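PDB 3PSH: molybdate-binding protein MolA from Haemophilus influenzae, which binds molybdate and tungstate in the periplasm as the solute-binding component of the low-affinity molybdate ABC transporter MolBCA. Local coordinates for residues V184-N190 and P235-Q241; G194-S198 and N213-A217; K49-G53 and D242-D246. The contacts are given in a common frame with arbitrary orientation. Residues are numbered along the deposited sequence.

Solute-binding proteins illustrate how sequence-distant contacts converge on one ligand; in MolA two of three nested contacts reach the molybdate and the third adjoins its site. From the N terminus, the chain first reaches helix 48-52, whose end opens interaction 3, closed 189 residues later at 242-246. Inside it, interaction 1 pairs strands 184-188 and 237-240 of one parallel sheet. Nested again, interaction 2 joins strand 194-196 to the turn after strand 211-213. Interactions 1 and 2 adjoin where M188 O meets T195 OG1 and T186 O meets V214 N; interactions 2 and 3 share the ion through Y196 and R243. Strand 237-240 leads to Q241, near both, and interaction 3 ties the following loop to helix 48-52.

Interaction 1 of 3, residues V184-N190 and P235-Q241; sequences VRTYMAN and PAVILVQ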
ATOM      1  N   VAL A 184     -13.792 -14.302  -9.597  1.00 15.20           N
ATOM      2  CA  VAL A 184     -12.882 -14.187 -10.791  1.00 15.86           C
ATOM      3  C   VAL A 184     -11.449 -14.502 -10.343  1.00 16.32           C
ATOM      4  O   VAL A 184     -10.951 -13.873  -9.356  1.00 16.76           O
ATOM      5  CB  VAL A 184     -12.962 -12.753 -11.404  1.00 14.51           C
ATOM      6  CG1 VAL A 184     -11.900 -12.685 -12.549  1.00 15.86           C
ATOM      7  CG2 VAL A 184     -14.353 -12.446 -11.900  1.00 14.05           C
ATOM      8  N   ARG A 185     -10.810 -15.522 -10.942  1.00 15.52           N
ATOM      9  CA  ARG A 185      -9.400 -15.914 -10.588  1.00 15.96           C
ATOM     10  C   ARG A 185      -8.391 -14.978 -11.230  1.00 16.67           C
ATOM     11  O   ARG A 185      -8.248 -14.920 -12.451  1.00 16.49           O
ATOM     12  CB  ARG A 185      -9.152 -17.344 -11.014  1.00 15.91           C
ATOM     13  CG  ARG A 185     -10.044 -18.283 -10.098  1.00 17.60           C
ATOM     14  CD  ARG A 185      -9.946 -19.787 -10.460  1.00 19.81           C
ATOM     15  NE  ARG A 185      -8.542 -20.233 -10.598  1.00 22.57           N
ATOM     16  CZ  ARG A 185      -7.639 -20.523  -9.645  1.00 30.15           C
ATOM     17  NH1 ARG A 185      -7.902 -20.406  -8.304  1.00 27.24           N
ATOM     18  NH2 ARG A 185      -6.420 -20.954 -10.091  1.00 27.30           N
ATOM     19  N   THR A 186      -7.605 -14.291 -10.349  1.00 16.37           N
ATOM     20  CA  THR A 186      -6.847 -13.138 -10.736  1.00 15.15           C
ATOM     21  C   THR A 186      -5.430 -13.283 -10.236  1.00 14.23           C
ATOM     22  O   THR A 186      -5.261 -13.960  -9.202  1.00 13.86           O
ATOM     23  CB  THR A 186      -7.539 -11.880 -10.127  1.00 17.36           C
ATOM     24  OG1 THR A 186      -8.937 -11.805 -10.514  1.00 15.87           O
ATOM     25  CG2 THR A 186      -6.883 -10.612 -10.531  1.00 19.53           C
ATOM     26  N   TYR A 187      -4.480 -12.684 -10.960  1.00 13.52           N
ATOM     27  CA  TYR A 187      -3.085 -12.852 -10.586  1.00 14.58           C
ATOM     28  C   TYR A 187      -2.433 -11.493 -10.652  1.00 16.76           C
ATOM     29  O   TYR A 187      -2.595 -10.778 -11.647  1.00 16.85           O
ATOM     30  CB  TYR A 187      -2.426 -13.763 -11.638  1.00 13.13           C
ATOM     31  CG  TYR A 187      -0.919 -13.949 -11.401  1.00 14.16           C
ATOM     32  CD1 TYR A 187      -0.455 -14.857 -10.405  1.00 14.02           C
ATOM     33  CD2 TYR A 187       0.023 -13.267 -12.186  1.00 16.29           C
ATOM     34  CE1 TYR A 187       0.942 -15.032 -10.182  1.00 14.94           C
ATOM     35  CE2 TYR A 187       1.460 -13.455 -11.936  1.00 14.32           C
ATOM     36  CZ  TYR A 187       1.857 -14.357 -10.953  1.00 15.32           C
ATOM     37  OH  TYR A 187       3.218 -14.399 -10.788  1.00 17.88           O
ATOM     38  N   MET A 188      -1.618 -11.208  -9.625  1.00 15.37           N
ATOM     39  CA  MET A 188      -0.862  -9.973  -9.586  1.00 14.88           C
ATOM     40  C   MET A 188       0.582 -10.229 -10.092  1.00 15.26           C
ATOM     41  O   MET A 188       1.348 -10.880  -9.434  1.00 15.22           O
ATOM     42  CB  MET A 188      -0.934  -9.422  -8.129  1.00 15.41           C
ATOM     43  CG  MET A 188      -0.053  -8.278  -7.906  1.00 18.12           C
ATOM     44  SD  MET A 188      -0.272  -6.868  -9.016  1.00 24.93           S
ATOM     45  CE  MET A 188      -1.787  -6.449  -8.659  1.00 19.17           C
ATOM     46  N   ALA A 189       0.923  -9.660 -11.211  1.00 16.94           N
ATOM     47  CA  ALA A 189       2.288  -9.890 -11.790  1.00 17.20           C
ATOM     48  C   ALA A 189       3.180  -8.653 -11.512  1.00 15.97           C
ATOM     49  O   ALA A 189       2.945  -7.570 -12.016  1.00 16.63           O
ATOM     50  CB  ALA A 189       2.138 -10.122 -13.342  1.00 17.55           C
ATOM     51  N   ASN A 190       4.128  -8.830 -10.591  1.00 16.19           N
ATOM     52  CA  ASN A 190       5.185  -7.865 -10.282  1.00 17.82           C
ATOM     53  C   ASN A 190       6.445  -8.209 -11.098  1.00 17.44           C
ATOM     54  O   ASN A 190       6.510  -9.303 -11.704  1.00 18.78           O
ATOM     55  CB  ASN A 190       5.459  -7.834  -8.765  1.00 17.40           C
ATOM     56  CG  ASN A 190       4.582  -6.852  -8.058  1.00 20.59           C
ATOM     57  OD1 ASN A 190       3.375  -6.878  -8.189  1.00 17.78           O
ATOM     58  ND2 ASN A 190       5.206  -5.931  -7.306  1.00 17.70           N
ATOM     59  N   PRO A 235      -4.647 -17.969 -14.454  1.00 17.34           N
ATOM     60  CA  PRO A 235      -5.598 -16.991 -14.031  1.00 15.81           C
ATOM     61  C   PRO A 235      -6.392 -16.464 -15.196  1.00 14.40           C
ATOM     62  O   PRO A 235      -5.840 -16.352 -16.328  1.00 18.89           O
ATOM     63  CB  PRO A 235      -4.718 -15.824 -13.530  1.00 16.24           C
ATOM     64  CG  PRO A 235      -3.273 -16.086 -14.239  1.00 17.27           C
ATOM     65  CD  PRO A 235      -3.234 -17.580 -14.160  1.00 17.12           C
ATOM     66  N   ALA A 236      -7.665 -16.095 -14.896  1.00 16.52           N
ATOM     67  CA  ALA A 236      -8.568 -15.464 -15.894  1.00 15.01           C
ATOM     68  C   ALA A 236      -8.206 -14.009 -16.232  1.00 17.06           C
ATOM     69  O   ALA A 236      -8.401 -13.477 -17.361  1.00 17.71           O
ATOM     70  CB  ALA A 236     -10.043 -15.497 -15.379  1.00 16.60           C
ATOM     71  N   VAL A 237      -7.582 -13.359 -15.233  1.00 16.48           N
ATOM     72  CA  VAL A 237      -7.303 -11.914 -15.284  1.00 14.61           C
ATOM     73  C   VAL A 237      -5.883 -11.745 -14.682  1.00 16.11           C
ATOM     74  O   VAL A 237      -5.588 -12.323 -13.645  1.00 17.21           O
ATOM     75  CB  VAL A 237      -8.280 -11.163 -14.464  1.00 17.09           C
ATOM     76  CG1 VAL A 237      -7.867  -9.703 -14.455  1.00 16.42           C
ATOM     77  CG2 VAL A 237      -9.695 -11.185 -15.085  1.00 16.45           C
ATOM     78  N   ILE A 238      -5.064 -10.963 -15.340  1.00 16.27           N
ATOM     79  CA  ILE A 238      -3.746 -10.555 -14.785  1.00 16.69           C
ATOM     80  C   ILE A 238      -3.739  -9.075 -14.537  1.00 16.70           C
ATOM     81  O   ILE A 238      -4.171  -8.307 -15.362  1.00 16.86           O
ATOM     82  CB  ILE A 238      -2.528 -11.038 -15.618  1.00 18.42           C
ATOM     83  CG1 ILE A 238      -2.354 -12.526 -15.543  1.00 17.29           C
ATOM     84  CG2 ILE A 238      -1.187 -10.368 -15.231  1.00 16.48           C
ATOM     85  CD1 ILE A 238      -1.373 -13.060 -16.734  1.00 16.98           C
ATOM     86  N   LEU A 239      -3.292  -8.669 -13.324  1.00 15.13           N
ATOM     87  CA  LEU A 239      -3.235  -7.267 -12.937  1.00 13.63           C
ATOM     88  C   LEU A 239      -1.767  -6.920 -12.734  1.00 11.71           C
ATOM     89  O   LEU A 239      -0.953  -7.807 -12.364  1.00 15.82           O
ATOM     90  CB  LEU A 239      -4.048  -6.997 -11.637  1.00 12.47           C
ATOM     91  CG  LEU A 239      -5.579  -7.389 -11.855  1.00 14.64           C
ATOM     92  CD1 LEU A 239      -6.245  -7.253 -10.567  1.00 12.80           C
ATOM     93  CD2 LEU A 239      -6.260  -6.366 -12.923  1.00 16.53           C
ATOM     94  N   VAL A 240      -1.481  -5.665 -13.109  1.00 12.51           N
ATOM     95  CA  VAL A 240      -0.146  -5.099 -12.939  1.00 13.98           C
ATOM     96  C   VAL A 240      -0.300  -3.781 -12.162  1.00 13.18           C
ATOM     97  O   VAL A 240      -1.193  -3.006 -12.374  1.00 14.83           O
ATOM     98  CB  VAL A 240       0.578  -4.871 -14.288  1.00 13.64           C
ATOM     99  CG1 VAL A 240       1.949  -4.154 -14.128  1.00 15.77           C
ATOM    100  CG2 VAL A 240       0.856  -6.246 -14.978  1.00 14.87           C
ATOM    101  N   GLN A 241       0.614  -3.586 -11.213  1.00 15.21           N
ATOM    102  CA  GLN A 241       0.614  -2.344 -10.420  1.00 14.13           C
ATOM    103  C   GLN A 241       1.057  -1.186 -11.272  1.00 14.99           C
ATOM    104  O   GLN A 241       2.055  -1.375 -12.014  1.00 14.69           O
ATOM    105  CB  GLN A 241       1.609  -2.530  -9.250  1.00 15.98           C
ATOM    106  CG  GLN A 241       1.085  -3.601  -8.226  1.00 11.22           C
ATOM    107  CD  GLN A 241       2.038  -3.937  -7.061  1.00 15.04           C
ATOM    108  OE1 GLN A 241       3.257  -3.539  -7.060  1.00 15.47           O
ATOM    109  NE2 GLN A 241       1.494  -4.630  -6.052  1.00 13.67           N
TER
HETATM  110  O   HOH W   1       2.884  -5.259 -10.745  1.00 16.07           O
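Y187 lays its CB over the ring of P235, 3.6 Å from P235 CG, and 4.1 Å from I238 CG1, on the sheet face that Y187 and I238 share. Beneath this packing runs a regular parallel ladder pairing T186 with V237, Y187 with I238 and M188 with L239. Y187 N donates to V237 O (2.9 Å), Y187 O accepts from L239 N (2.8 Å), and A189 N reaches L239 O (2.9 Å); at the start, R185 O receives V237 N (3.3 Å). The other face carries T186, M188, V237 and L239, where T186 CG2 comes within 3.4 Å of L239 CD1. Beyond the C-terminal ends of the strands, in this four-stranded parallel sheet of a periplasmic binding protein, N190 ND2 donates to Q241 OE1 (3.1 Å), and water 1 links A189 O to Q241 N. Held in this way, Q241 also bonds R243 and Y196, both molybdate-binding residues, so the polar end of the ladder is coupled directly to the site that holds the ion.

Interaction 2 of 3, residues G194-S198 and N213-A217; sequences GTYGS and NVAAA. With MOO (molybdate ion), chain B.
One side-chain amide, that of N213, does almost all the polar work of this contact, holding its own turn with one end and a neighbouring backbone with the other. Segment 194-198 is extended through T195 (phi/psi -147/177) and Y196 (-114/135), then kinks at G197 (-106/-139) and continues at S198 (-66/161). Segment 213-217 leaves a strand at N213 (-82/106) and makes a type I beta turn from N213 to A216, closed by A216 N to N213 O (3.0 Å); helical angles persist through A217. With chi1 t and chi2 near 0°, N213 OD1 accepts from A215 N (3.1 Å), an Asx turn, while ND2 donates to Y196 O (2.8 Å). Water 2 bridges T195 OG1 (2.8 Å) and N213 OD1 (2.7 Å); T195 OG1 is also bonded to M188 O. Water 3 joins G197 O to N213 ND2 (2.7 and 3.0 Å). The backbones come closest at G197 and A216, with CA atoms 3.9 Å apart, and A215 CB packs 3.9 Å from T195 CG2. The m rotamer of Y196 (chi2 near -107°) leads its ring away from the turn, so that Y196 OH donates to molybdate O1 at 2.5 Å, with F222 edge-to-face against the ring. An Asx turn overlapping a type I turn is thus bonded to the carbonyl of Y196, a tyrosine of the molybdate pocket.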
ATOM      1  N   GLY A 194       7.673 -11.911  -9.710  1.00 18.32           N
ATOM      2  CA  GLY A 194       7.306 -11.672  -8.276  1.00 17.16           C
ATOM      3  C   GLY A 194       5.756 -11.681  -8.185  1.00 17.25           C
ATOM      4  O   GLY A 194       5.056 -11.218  -9.104  1.00 16.89           O
ATOM      5  N   THR A 195       5.227 -12.205  -7.084  1.00 15.49           N
ATOM      6  CA  THR A 195       3.742 -12.040  -6.855  1.00 15.48           C
ATOM      7  C   THR A 195       3.501 -11.939  -5.389  1.00 17.19           C
ATOM      8  O   THR A 195       4.473 -12.093  -4.563  1.00 18.60           O
ATOM      9  CB  THR A 195       2.925 -13.180  -7.524  1.00 14.60           C
ATOM     10  OG1 THR A 195       1.553 -12.787  -7.532  1.00 15.71           O
ATOM     11  CG2 THR A 195       2.944 -14.463  -6.662  1.00 13.71           C
ATOM     12  N   TYR A 196       2.260 -11.727  -5.001  1.00 14.51           N
ATOM     13  CA  TYR A 196       1.908 -11.762  -3.549  1.00 14.59           C
ATOM     14  C   TYR A 196       1.019 -12.911  -3.278  1.00 16.31           C
ATOM     15  O   TYR A 196      -0.011 -13.172  -3.974  1.00 19.14           O
ATOM     16  CB  TYR A 196       1.111 -10.521  -3.124  1.00 14.65           C
ATOM     17  CG  TYR A 196       1.861  -9.219  -3.344  1.00 12.70           C
ATOM     18  CD1 TYR A 196       2.412  -8.447  -2.269  1.00 14.44           C
ATOM     19  CD2 TYR A 196       1.986  -8.640  -4.652  1.00 13.40           C
ATOM     20  CE1 TYR A 196       3.037  -7.135  -2.522  1.00 12.71           C
ATOM     21  CE2 TYR A 196       2.669  -7.441  -4.867  1.00 15.69           C
ATOM     22  CZ  TYR A 196       3.244  -6.674  -3.835  1.00 10.61           C
ATOM     23  OH  TYR A 196       3.800  -5.454  -4.087  1.00 17.03           O
ATOM     24  N   GLY A 197       1.328 -13.607  -2.220  1.00 15.84           N
ATOM     25  CA  GLY A 197       0.523 -14.670  -1.835  1.00 15.39           C
ATOM     26  C   GLY A 197      -0.310 -14.312  -0.577  1.00 16.43           C
ATOM     27  O   GLY A 197      -0.745 -13.169  -0.406  1.00 14.63           O
ATOM     28  N   SER A 198      -0.463 -15.238   0.385  1.00 16.70           N
ATOM     29  CA  SER A 198      -1.251 -15.008   1.592  1.00 16.07           C
ATOM     30  C   SER A 198      -0.627 -13.917   2.532  1.00 14.93           C
ATOM     31  O   SER A 198       0.595 -13.606   2.408  1.00 14.53           O
ATOM     32  CB  SER A 198      -1.493 -16.316   2.429  1.00 15.97           C
ATOM     33  OG  SER A 198      -0.171 -16.760   2.863  1.00 20.45           O
ATOM     34  N   ASN A 213      -7.274 -14.171  -5.360  1.00 15.12           N
ATOM     35  CA  ASN A 213      -5.860 -14.160  -5.696  1.00 16.74           C
ATOM     36  C   ASN A 213      -5.403 -15.610  -5.893  1.00 15.04           C
ATOM     37  O   ASN A 213      -5.209 -16.315  -4.870  1.00 18.88           O
ATOM     38  CB  ASN A 213      -5.037 -13.449  -4.553  1.00 14.48           C
ATOM     39  CG  ASN A 213      -3.563 -13.491  -4.814  1.00 15.88           C
ATOM     40  OD1 ASN A 213      -3.110 -14.020  -5.820  1.00 14.26           O
ATOM     41  ND2 ASN A 213      -2.768 -12.822  -3.945  1.00 14.16           N
ATOM     42  N   VAL A 214      -5.160 -16.062  -7.156  1.00 15.51           N
ATOM     43  CA  VAL A 214      -4.821 -17.495  -7.371  1.00 17.81           C
ATOM     44  C   VAL A 214      -3.579 -17.989  -6.589  1.00 17.83           C
ATOM     45  O   VAL A 214      -3.522 -19.174  -6.243  1.00 19.91           O
ATOM     46  CB  VAL A 214      -4.657 -17.801  -8.874  1.00 16.50           C
ATOM     47  CG1 VAL A 214      -5.894 -17.318  -9.572  1.00 17.96           C
ATOM     48  CG2 VAL A 214      -3.472 -17.050  -9.467  1.00 18.17           C
ATOM     49  N   ALA A 215      -2.646 -17.077  -6.291  1.00 16.87           N
ATOM     50  CA  ALA A 215      -1.343 -17.433  -5.636  1.00 17.96           C
ATOM     51  C   ALA A 215      -1.516 -17.634  -4.115  1.00 18.94           C
ATOM     52  O   ALA A 215      -0.640 -18.271  -3.491  1.00 19.73           O
ATOM     53  CB  ALA A 215      -0.369 -16.348  -5.831  1.00 16.32           C
ATOM     54  N   ALA A 216      -2.598 -17.118  -3.520  1.00 18.51           N
ATOM     55  CA  ALA A 216      -2.658 -16.976  -2.048  1.00 20.11           C
ATOM     56  C   ALA A 216      -2.835 -18.260  -1.235  1.00 21.85           C
ATOM     57  O   ALA A 216      -2.600 -18.280   0.007  1.00 21.35           O
ATOM     58  CB  ALA A 216      -3.739 -16.014  -1.694  1.00 18.90           C
ATOM     59  N   ALA A 217      -3.331 -19.316  -1.870  1.00 21.93           N
ATOM     60  CA  ALA A 217      -3.393 -20.641  -1.235  1.00 23.35           C
ATOM     61  C   ALA A 217      -2.062 -21.384  -1.019  1.00 22.50           C
ATOM     62  O   ALA A 217      -2.019 -22.332  -0.172  1.00 23.69           O
ATOM     63  CB  ALA A 217      -4.316 -21.519  -2.032  1.00 21.82           C
TER
HETATM   64 MO   MOO B   1       4.086  -3.049  -0.781  1.00 33.20          MO
HETATM   65  O1  MOO B   1       3.497  -4.069  -1.995  1.00 14.90           O
HETATM   66  O2  MOO B   1       5.155  -3.884   0.281  1.00 20.52           O
HETATM   67  O3  MOO B   1       2.790  -2.462   0.152  1.00 16.87           O
HETATM   68  O4  MOO B   1       4.717  -1.683  -1.568  1.00 14.46           O
HETATM   69  O   HOH W   2      -1.218 -13.167  -7.541  1.00 19.33           O
HETATM   70  O   HOH W   3      -3.083 -11.964  -1.119  1.00 19.60           O

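Interaction 3 of 3, residues K49-G53 and D242-D246; sequences KKQLG and DRYPD. With MOO (molybdate ion), chain B.
The molybdate pocket of MolA takes its arginine, R243, from the loop after strand 237-240, where it meets the end of helix 48-52. The helix runs through L52; G53 leaves it with positive phi (94/149). The CA atoms of G53 and R243 lie 4.1 Å apart, and G53 CA is 3.6 Å from R243 CB, where a side chain on G53 would be tight. R243 points its CB toward the helix; with chi1 p and the rest t, its side chain runs extended to the molybdate. R243 NH1 donates to Q51 O (2.8 Å) and molybdate O4 (2.9 Å); R243 NH2 donates to molybdate O1 and O4, both at 3.1 Å, and to Q241 OE1. Water 4 bridges K50 O and R243 O, each at 2.7 Å; Y244 (chi1 m) brings its OH 3.7 Å from K50 NZ, and water 6 lies 2.7 Å from Q51 OE1 and 2.4 Å from Y244 OH. W278 adds a cation-pi contact to R243. Shared between a helix-end carbonyl and an oxyanion, the guanidinium is oriented as well as charged.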
ATOM      1  N   LYS A  49      11.065   6.880  -5.411  1.00 16.28           N
ATOM      2  CA  LYS A  49      10.465   6.927  -6.752  1.00 16.80           C
ATOM      3  C   LYS A  49      10.134   5.489  -7.220  1.00 16.09           C
ATOM      4  O   LYS A  49       9.125   5.266  -7.846  1.00 14.97           O
ATOM      5  CB  LYS A  49      11.484   7.550  -7.734  1.00 18.08           C
ATOM      6  CG  LYS A  49      11.674   9.051  -7.465  1.00 17.82           C
ATOM      7  CD  LYS A  49      12.636   9.769  -8.523  1.00 20.79           C
ATOM      8  CE  LYS A  49      12.897  11.280  -8.144  1.00 16.22           C
ATOM      9  NZ  LYS A  49      14.115  11.600  -9.065  1.00 21.27           N
ATOM     10  N   LYS A  50      10.979   4.554  -6.953  1.00 15.62           N
ATOM     11  CA  LYS A  50      10.682   3.142  -7.355  1.00 16.48           C
ATOM     12  C   LYS A  50       9.404   2.594  -6.664  1.00 17.10           C
ATOM     13  O   LYS A  50       8.466   2.049  -7.348  1.00 16.25           O
ATOM     14  CB  LYS A  50      11.851   2.203  -7.158  1.00 17.95           C
ATOM     15  CG  LYS A  50      11.457   0.826  -7.513  1.00 19.95           C
ATOM     16  CD  LYS A  50      12.711   0.020  -7.846  1.00 27.58           C
ATOM     17  CE  LYS A  50      12.371  -1.294  -8.519  1.00 30.82           C
ATOM     18  NZ  LYS A  50      12.208  -2.162  -7.330  1.00 37.51           N
ATOM     19  N   GLN A  51       9.322   2.844  -5.355  1.00 15.42           N
ATOM     20  CA  GLN A  51       8.244   2.242  -4.593  1.00 14.31           C
ATOM     21  C   GLN A  51       6.908   2.951  -4.739  1.00 13.08           C
ATOM     22  O   GLN A  51       5.823   2.318  -4.606  1.00 14.40           O
ATOM     23  CB  GLN A  51       8.688   2.260  -3.087  1.00 16.35           C
ATOM     24  CG  GLN A  51       9.808   1.247  -2.797  1.00 14.70           C
ATOM     25  CD  GLN A  51       9.443  -0.212  -3.126  1.00 15.55           C
ATOM     26  OE1 GLN A  51       8.327  -0.655  -2.966  1.00 18.45           O
ATOM     27  NE2 GLN A  51      10.440  -0.961  -3.661  1.00 20.07           N
ATOM     28  N   LEU A  52       6.946   4.290  -4.992  1.00 12.63           N
ATOM     29  CA  LEU A  52       5.730   5.070  -5.242  1.00 13.75           C
ATOM     30  C   LEU A  52       5.351   5.213  -6.716  1.00 13.06           C
ATOM     31  O   LEU A  52       4.214   5.663  -7.003  1.00 15.99           O
ATOM     32  CB  LEU A  52       5.731   6.483  -4.545  1.00 15.51           C
ATOM     33  CG  LEU A  52       5.815   6.378  -2.999  1.00 18.81           C
ATOM     34  CD1 LEU A  52       6.023   7.792  -2.408  1.00 17.05           C
ATOM     35  CD2 LEU A  52       4.433   5.982  -2.410  1.00 17.30           C
ATOM     36  N   GLY A  53       6.242   4.854  -7.615  1.00 14.88           N
ATOM     37  CA  GLY A  53       6.011   5.077  -8.991  1.00 15.89           C
ATOM     38  C   GLY A  53       6.579   6.370  -9.552  1.00 18.29           C
ATOM     39  O   GLY A  53       6.576   7.384  -8.915  1.00 17.82           O
ATOM     40  N   ASP A 242       0.415  -0.019 -11.094  1.00 14.66           N
ATOM     41  CA  ASP A 242       0.710   1.187 -11.880  1.00 15.36           C
ATOM     42  C   ASP A 242       2.180   1.614 -11.795  1.00 16.69           C
ATOM     43  O   ASP A 242       2.757   2.126 -12.810  1.00 16.70           O
ATOM     44  CB  ASP A 242      -0.145   2.366 -11.431  1.00 16.11           C
ATOM     45  CG  ASP A 242      -0.006   3.571 -12.350  1.00 20.26           C
ATOM     46  OD1 ASP A 242      -0.235   3.397 -13.592  1.00 20.06           O
ATOM     47  OD2 ASP A 242       0.270   4.675 -11.846  1.00 19.58           O
ATOM     48  N   ARG A 243       2.813   1.335 -10.642  1.00 13.83           N
ATOM     49  CA  ARG A 243       4.270   1.727 -10.527  1.00 13.87           C
ATOM     50  C   ARG A 243       5.232   0.882 -11.355  1.00 15.95           C
ATOM     51  O   ARG A 243       6.409   1.248 -11.451  1.00 16.50           O
ATOM     52  CB  ARG A 243       4.743   1.691  -9.086  1.00 13.21           C
ATOM     53  CG  ARG A 243       4.484   0.300  -8.410  1.00 15.84           C
ATOM     54  CD  ARG A 243       4.854   0.352  -6.849  1.00 12.17           C
ATOM     55  NE  ARG A 243       4.498  -0.990  -6.313  1.00 13.68           N
ATOM     56  CZ  ARG A 243       4.580  -1.323  -4.991  1.00 15.92           C
ATOM     57  NH1 ARG A 243       5.112  -0.390  -4.150  1.00 17.24           N
ATOM     58  NH2 ARG A 243       4.257  -2.535  -4.523  1.00 15.39           N
ATOM     59  N   TYR A 244       4.739  -0.260 -11.897  1.00 15.66           N
ATOM     60  CA  TYR A 244       5.534  -1.149 -12.731  1.00 15.62           C
ATOM     61  C   TYR A 244       4.934  -1.372 -14.124  1.00 13.67           C
ATOM     62  O   TYR A 244       4.715  -2.483 -14.543  1.00 17.60           O
ATOM     63  CB  TYR A 244       5.716  -2.452 -12.010  1.00 14.71           C
ATOM     64  CG  TYR A 244       6.443  -2.332 -10.667  1.00 17.14           C
ATOM     65  CD1 TYR A 244       7.621  -1.558 -10.541  1.00 21.30           C
ATOM     66  CD2 TYR A 244       5.949  -2.948  -9.489  1.00 18.74           C
ATOM     67  CE1 TYR A 244       8.284  -1.446  -9.296  1.00 20.05           C
ATOM     68  CE2 TYR A 244       6.707  -2.904  -8.231  1.00 19.68           C
ATOM     69  CZ  TYR A 244       7.821  -2.112  -8.167  1.00 24.14           C
ATOM     70  OH  TYR A 244       8.564  -1.973  -6.983  1.00 21.85           O
ATOM     71  N   PRO A 245       4.740  -0.297 -14.868  1.00 17.61           N
ATOM     72  CA  PRO A 245       4.011  -0.414 -16.102  1.00 17.85           C
ATOM     73  C   PRO A 245       4.728  -1.267 -17.149  1.00 19.55           C
ATOM     74  O   PRO A 245       4.033  -1.876 -18.001  1.00 21.55           O
ATOM     75  CB  PRO A 245       3.984   1.035 -16.592  1.00 18.27           C
ATOM     76  CG  PRO A 245       5.223   1.678 -16.014  1.00 18.71           C
ATOM     77  CD  PRO A 245       5.271   1.059 -14.631  1.00 16.20           C
ATOM     78  N   ASP A 246       6.077  -1.362 -17.092  1.00 20.39           N
ATOM     79  CA  ASP A 246       6.830  -2.207 -18.066  1.00 21.31           C
ATOM     80  C   ASP A 246       6.408  -3.678 -18.000  1.00 22.58           C
ATOM     81  O   ASP A 246       6.658  -4.489 -18.964  1.00 22.13           O
ATOM     82  CB  ASP A 246       8.348  -2.110 -17.816  1.00 22.89           C
ATOM     83  CG  ASP A 246       8.946  -0.712 -18.095  1.00 27.10           C
ATOM     84  OD1 ASP A 246       8.238   0.193 -18.642  1.00 32.74           O
ATOM     85  OD2 ASP A 246      10.165  -0.563 -17.786  1.00 30.74           O
TER
HETATM   86 MO   MOO B   1       4.086  -3.049  -0.781  1.00 33.20          MO
HETATM   87  O1  MOO B   1       3.497  -4.069  -1.995  1.00 14.90           O
HETATM   88  O2  MOO B   1       5.155  -3.884   0.281  1.00 20.52           O
HETATM   89  O3  MOO B   1       2.790  -2.462   0.152  1.00 16.87           O
HETATM   90  O4  MOO B   1       4.717  -1.683  -1.568  1.00 14.46           O
HETATM   91  O   HOH W   4       8.622   1.890 -10.023  1.00 15.92           O
HETATM   92  O   HOH W   5      10.261  -4.358  -7.544  1.00 29.72           O
HETATM   93  O   HOH W   6       7.458  -2.402  -4.876  1.00 22.03           O